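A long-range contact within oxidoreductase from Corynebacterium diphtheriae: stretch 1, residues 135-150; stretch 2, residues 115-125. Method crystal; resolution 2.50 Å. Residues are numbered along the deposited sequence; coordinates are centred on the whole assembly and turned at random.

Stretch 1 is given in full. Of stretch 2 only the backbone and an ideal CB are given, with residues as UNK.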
# COMPACT_ATOMS: atom_id res chain seq x y z
N VAL A 135 7.64 3.66 2.37
CA VAL A 135 6.95 3.34 3.62
C VAL A 135 6.13 4.57 3.99
O VAL A 135 5.17 4.48 4.75
CB VAL A 135 7.93 3.04 4.77
CG1 VAL A 135 8.76 4.27 5.09
CG2 VAL A 135 7.16 2.59 5.99
N LEU A 136 6.51 5.72 3.45
CA LEU A 136 5.78 6.95 3.72
C LEU A 136 4.40 6.94 3.08
O LEU A 136 3.38 7.06 3.76
CB LEU A 136 6.56 8.16 3.22
CG LEU A 136 7.85 8.53 3.97
CD1 LEU A 136 8.42 9.83 3.39
CD2 LEU A 136 7.55 8.70 5.45
N ASP A 137 4.36 6.78 1.76
CA ASP A 137 3.09 6.80 1.03
C ASP A 137 2.18 5.60 1.11
O ASP A 137 1.03 5.68 0.69
CB ASP A 137 3.34 7.13 -0.44
CG ASP A 137 3.77 8.55 -0.64
OD1 ASP A 137 3.34 9.40 0.17
OD2 ASP A 137 4.52 8.83 -1.60
N TYR A 138 2.67 4.49 1.65
CA TYR A 138 1.86 3.29 1.75
C TYR A 138 1.57 2.81 3.16
O TYR A 138 0.75 1.91 3.34
CB TYR A 138 2.53 2.16 0.95
CG TYR A 138 2.46 2.39 -0.54
CD1 TYR A 138 1.24 2.34 -1.20
CD2 TYR A 138 3.59 2.69 -1.27
CE1 TYR A 138 1.14 2.60 -2.56
CE2 TYR A 138 3.51 2.96 -2.64
CZ TYR A 138 2.28 2.91 -3.27
OH TYR A 138 2.18 3.21 -4.61
N ALA A 139 2.23 3.41 4.15
CA ALA A 139 2.01 3.03 5.55
C ALA A 139 1.69 4.23 6.44
O ALA A 139 0.65 4.24 7.11
CB ALA A 139 3.22 2.26 6.09
N LEU A 140 2.55 5.25 6.47
CA LEU A 140 2.30 6.42 7.33
C LEU A 140 1.21 7.34 6.82
O LEU A 140 0.38 7.83 7.60
CB LEU A 140 3.56 7.25 7.54
CG LEU A 140 4.56 6.68 8.53
CD1 LEU A 140 5.42 5.64 7.82
CD2 LEU A 140 5.42 7.79 9.10
N ARG A 141 1.21 7.60 5.52
CA ARG A 141 0.22 8.47 4.93
C ARG A 141 -1.18 7.90 5.16
O ARG A 141 -2.05 8.56 5.73
CB ARG A 141 0.53 8.64 3.44
CG ARG A 141 -0.29 9.71 2.74
CD ARG A 141 0.54 10.46 1.72
NE ARG A 141 0.28 11.88 1.86
CZ ARG A 141 1.21 12.83 1.90
NH1 ARG A 141 2.49 12.51 1.79
NH2 ARG A 141 0.85 14.09 2.07
N PRO A 142 -1.42 6.66 4.73
CA PRO A 142 -2.76 6.10 4.95
C PRO A 142 -3.20 6.18 6.42
O PRO A 142 -4.37 6.41 6.70
CB PRO A 142 -2.61 4.66 4.47
CG PRO A 142 -1.52 4.76 3.41
CD PRO A 142 -0.53 5.68 4.09
N LEU A 143 -2.25 5.99 7.33
CA LEU A 143 -2.55 6.04 8.76
C LEU A 143 -2.98 7.44 9.21
O LEU A 143 -3.98 7.59 9.91
CB LEU A 143 -1.33 5.60 9.59
CG LEU A 143 -1.53 5.64 11.11
CD1 LEU A 143 -2.64 4.69 11.51
CD2 LEU A 143 -0.23 5.25 11.82
N LEU A 144 -2.21 8.45 8.81
CA LEU A 144 -2.53 9.83 9.17
C LEU A 144 -3.79 10.32 8.47
O LEU A 144 -4.57 11.08 9.04
CB LEU A 144 -1.35 10.76 8.84
CG LEU A 144 -0.29 10.95 9.93
CD1 LEU A 144 -0.90 11.70 11.11
CD2 LEU A 144 0.27 9.61 10.38
N SER A 145 -3.99 9.87 7.23
CA SER A 145 -5.18 10.27 6.48
C SER A 145 -6.42 9.64 7.08
O SER A 145 -7.47 10.27 7.13
CB SER A 145 -5.05 9.87 5.01
OG SER A 145 -4.02 10.62 4.39
N TYR A 146 -6.30 8.40 7.54
CA TYR A 146 -7.43 7.73 8.15
C TYR A 146 -7.91 8.52 9.37
O TYR A 146 -9.09 8.50 9.71
CB TYR A 146 -7.07 6.32 8.61
CG TYR A 146 -8.19 5.69 9.41
CD1 TYR A 146 -9.38 5.30 8.80
CD2 TYR A 146 -8.07 5.54 10.79
CE1 TYR A 146 -10.44 4.79 9.55
CE2 TYR A 146 -9.12 5.02 11.55
CZ TYR A 146 -10.30 4.65 10.93
OH TYR A 146 -11.33 4.15 11.69
N MSE A 147 -6.99 9.20 10.05
CA MSE A 147 -7.38 9.98 11.21
C MSE A 147 -7.73 11.41 10.83
O MSE A 147 -7.94 12.27 11.68
CB MSE A 147 -6.28 9.96 12.26
CG MSE A 147 -6.26 8.66 13.03
SE MSE A 147 -4.90 8.57 14.35
CE MSE A 147 -3.46 8.03 13.20
N ARG A 148 -7.80 11.63 9.52
CA ARG A 148 -8.15 12.92 8.96
C ARG A 148 -7.14 14.03 9.19
O ARG A 148 -7.49 15.21 9.20
CB ARG A 148 -9.54 13.33 9.45
CG ARG A 148 -10.64 12.36 9.04
CD ARG A 148 -11.96 12.75 9.66
NE ARG A 148 -12.39 14.08 9.24
CZ ARG A 148 -13.38 14.76 9.80
NH1 ARG A 148 -14.04 14.23 10.82
NH2 ARG A 148 -13.71 15.97 9.36
N ALA A 149 -5.88 13.66 9.39
CA ALA A 149 -4.82 14.65 9.55
C ALA A 149 -4.51 15.15 8.13
O ALA A 149 -4.61 14.38 7.17
CB ALA A 149 -3.58 14.00 10.15
N VAL A 150 -4.17 16.42 7.97
CA VAL A 150 -3.84 16.87 6.63
C VAL A 150 -2.33 16.74 6.52
O VAL A 150 -1.57 17.47 7.16
CB VAL A 150 -4.35 18.36 6.33
CG1 VAL A 150 -5.27 18.83 7.44
CG2 VAL A 150 -3.19 19.32 6.13
N UNK A 115 -8.45 12.51 17.66
CA UNK A 115 -7.30 13.20 18.26
C UNK A 115 -6.54 14.11 17.29
O UNK A 115 -6.10 15.20 17.66
CB UNK A 115 -6.33 12.16 18.83
N UNK A 116 -6.42 13.67 16.04
CA UNK A 116 -5.69 14.42 15.03
C UNK A 116 -6.51 14.92 13.83
O UNK A 116 -6.01 14.98 12.72
CB UNK A 116 -4.55 13.54 14.51
N UNK A 117 -7.77 15.29 14.05
CA UNK A 117 -8.59 15.77 12.94
C UNK A 117 -8.14 17.16 12.47
O UNK A 117 -8.05 18.08 13.28
CB UNK A 117 -10.06 15.81 13.35
N UNK A 118 -7.86 17.29 11.18
CA UNK A 118 -7.43 18.57 10.63
C UNK A 118 -6.00 18.99 10.94
O UNK A 118 -5.55 20.05 10.49
CB UNK A 118 -8.37 19.66 11.14
N UNK A 119 -5.27 18.16 11.67
CA UNK A 119 -3.89 18.45 12.06
C UNK A 119 -2.84 18.50 10.93
O UNK A 119 -2.54 17.47 10.31
CB UNK A 119 -3.45 17.39 13.08
N UNK A 120 -2.28 19.69 10.66
CA UNK A 120 -1.26 19.80 9.60
C UNK A 120 -0.16 18.85 10.06
O UNK A 120 0.19 18.86 11.25
CB UNK A 120 -0.75 21.23 9.40
N UNK A 121 0.38 18.04 9.14
CA UNK A 121 1.37 17.01 9.49
C UNK A 121 2.42 16.63 8.44
O UNK A 121 2.11 16.47 7.26
CB UNK A 121 0.61 15.74 9.87
N UNK A 122 3.66 16.47 8.90
CA UNK A 122 4.75 16.02 8.04
C UNK A 122 5.07 14.59 8.49
O UNK A 122 5.29 14.35 9.69
CB UNK A 122 5.97 16.94 8.13
N UNK A 123 5.09 13.66 7.56
CA UNK A 123 5.42 12.28 7.91
C UNK A 123 6.88 12.01 7.54
O UNK A 123 7.37 12.47 6.50
CB UNK A 123 4.49 11.30 7.20
N UNK A 124 7.59 11.30 8.40
CA UNK A 124 8.99 11.01 8.15
C UNK A 124 9.47 9.65 8.68
O UNK A 124 8.97 9.13 9.68
CB UNK A 124 9.84 12.12 8.77
N UNK A 125 10.46 9.10 7.99
CA UNK A 125 11.04 7.81 8.37
C UNK A 125 12.53 7.82 8.04
O UNK A 125 13.02 8.69 7.33
CB UNK A 125 10.33 6.66 7.66

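Position 115 has its CA-to-CB bond sideways and no atom of stretch 1 within 5.5 Å of the ideal CB, so this contact barely constrains it; the residue is Ala-115.

At 116 the bond points toward stretch 1. The ideal CB lies 4.5 Å from Ala-149 CB and 4.6 Å from Met-147 CB, with Leu-144 CD1 at 5.3 Å, an apolar setting that would suit leucine, isoleucine, valine or methionine. Leu-116 is found, its CD1 4.2 Å from both Leu-144 CD1 and the selenium, SE, of Met-147. A water bridges its backbone, accepting from Leu-116 N (2.6 Å) and donating to Met-147 O (3.1 Å).

Position 117 points sideways, 4.7 Å from Arg-148 CB to the ideal CB; many side chains could fit, small or polar ones included. In Thr-117, CG2 lies over one face of the Arg-148 guanidinium, 3.7 Å from CZ.

At 118 the bond points away and phi/psi is 75/0, which favours glycine, with asparagine or aspartate as the usual alternatives. Gly-118 occupies this corner of a type II turn running from 116 to 119, and its N donates to Arg-148 O (2.9 Å, 159°).

Position 119 points sideways, its ideal CB 4.5 Å from Ala-149 CB, so varied side chains are possible. Met-119, a selenomethionine, leads its end away from stretch 1; its backbone O accepts a weak bond from Val-150 N (3.0 Å, 132°).

Position 120, with phi -59°, allows proline, and its N is not used by stretch 1. Pro-120 directs its CB to the same sheet face as Val-150, while its CA makes a CA-H...O contact with Val-150 O at 3.4 Å.

At 121 the bond points toward stretch 1, with Leu-144 CD1 and Ala-149 CB both 4.5 Å from the ideal CB. Valine, threonine or serine would be reasonable. Thr-121 places CG2 3.9 Å from Leu-144 CD1 and donates from OG1 to Met-119 O (2.9 Å); its N donates to Val-150 O (2.8 Å).

Position 122 points away, free of this contact: Ile-122.

At 123 the ideal CB points toward the helix, 4.1 Å from Leu-140 CD2 and 4.4 Å from Leu-136 CD2. A sizeable aliphatic group suits this site. Ile-123, with the largest covered area, sets CD1 3.7 Å from Leu-136 O and CG2 4.0 Å from Leu-144 CG.

Position 124 points away; Ala-124 meets Leu-136 CD2 through its CA (3.8 Å).

Position 125 points toward Val-135 CG1, 3.8 Å from the ideal CB, favouring a small residue; Ala-125 CB packs 4.1 Å from Leu-136 CD2.

Stretch 2 (115-125) ALTGMPTIIAA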
# COMPACT_ATOMS: atom_id res chain seq x y z
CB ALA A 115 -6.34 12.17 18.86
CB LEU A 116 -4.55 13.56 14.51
CG LEU A 116 -3.51 13.10 15.53
CD1 LEU A 116 -2.61 12.02 14.92
CD2 LEU A 116 -2.71 14.31 15.96
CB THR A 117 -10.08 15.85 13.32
OG1 THR A 117 -10.53 14.55 13.72
CG2 THR A 117 -10.91 16.34 12.13
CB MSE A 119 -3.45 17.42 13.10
CG MSE A 119 -2.04 17.60 13.64
SE MSE A 119 -1.88 19.22 14.68
CE MSE A 119 -2.79 18.67 16.29
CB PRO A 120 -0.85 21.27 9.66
CG PRO A 120 -2.14 21.95 10.11
CD PRO A 120 -2.63 21.02 11.20
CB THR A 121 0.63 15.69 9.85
OG1 THR A 121 -0.23 15.89 10.97
CG2 THR A 121 1.63 14.57 10.17
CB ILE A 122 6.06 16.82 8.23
CG1 ILE A 122 6.00 18.15 7.49
CG2 ILE A 122 7.25 15.99 7.75
CD1 ILE A 122 7.20 19.03 7.75
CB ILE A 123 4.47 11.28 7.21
CG1 ILE A 123 4.43 11.54 5.71
CG2 ILE A 123 3.05 11.42 7.80
CD1 ILE A 123 3.60 10.53 4.95
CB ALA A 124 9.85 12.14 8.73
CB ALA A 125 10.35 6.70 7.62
O HOH W 1 -7.93 12.02 14.76
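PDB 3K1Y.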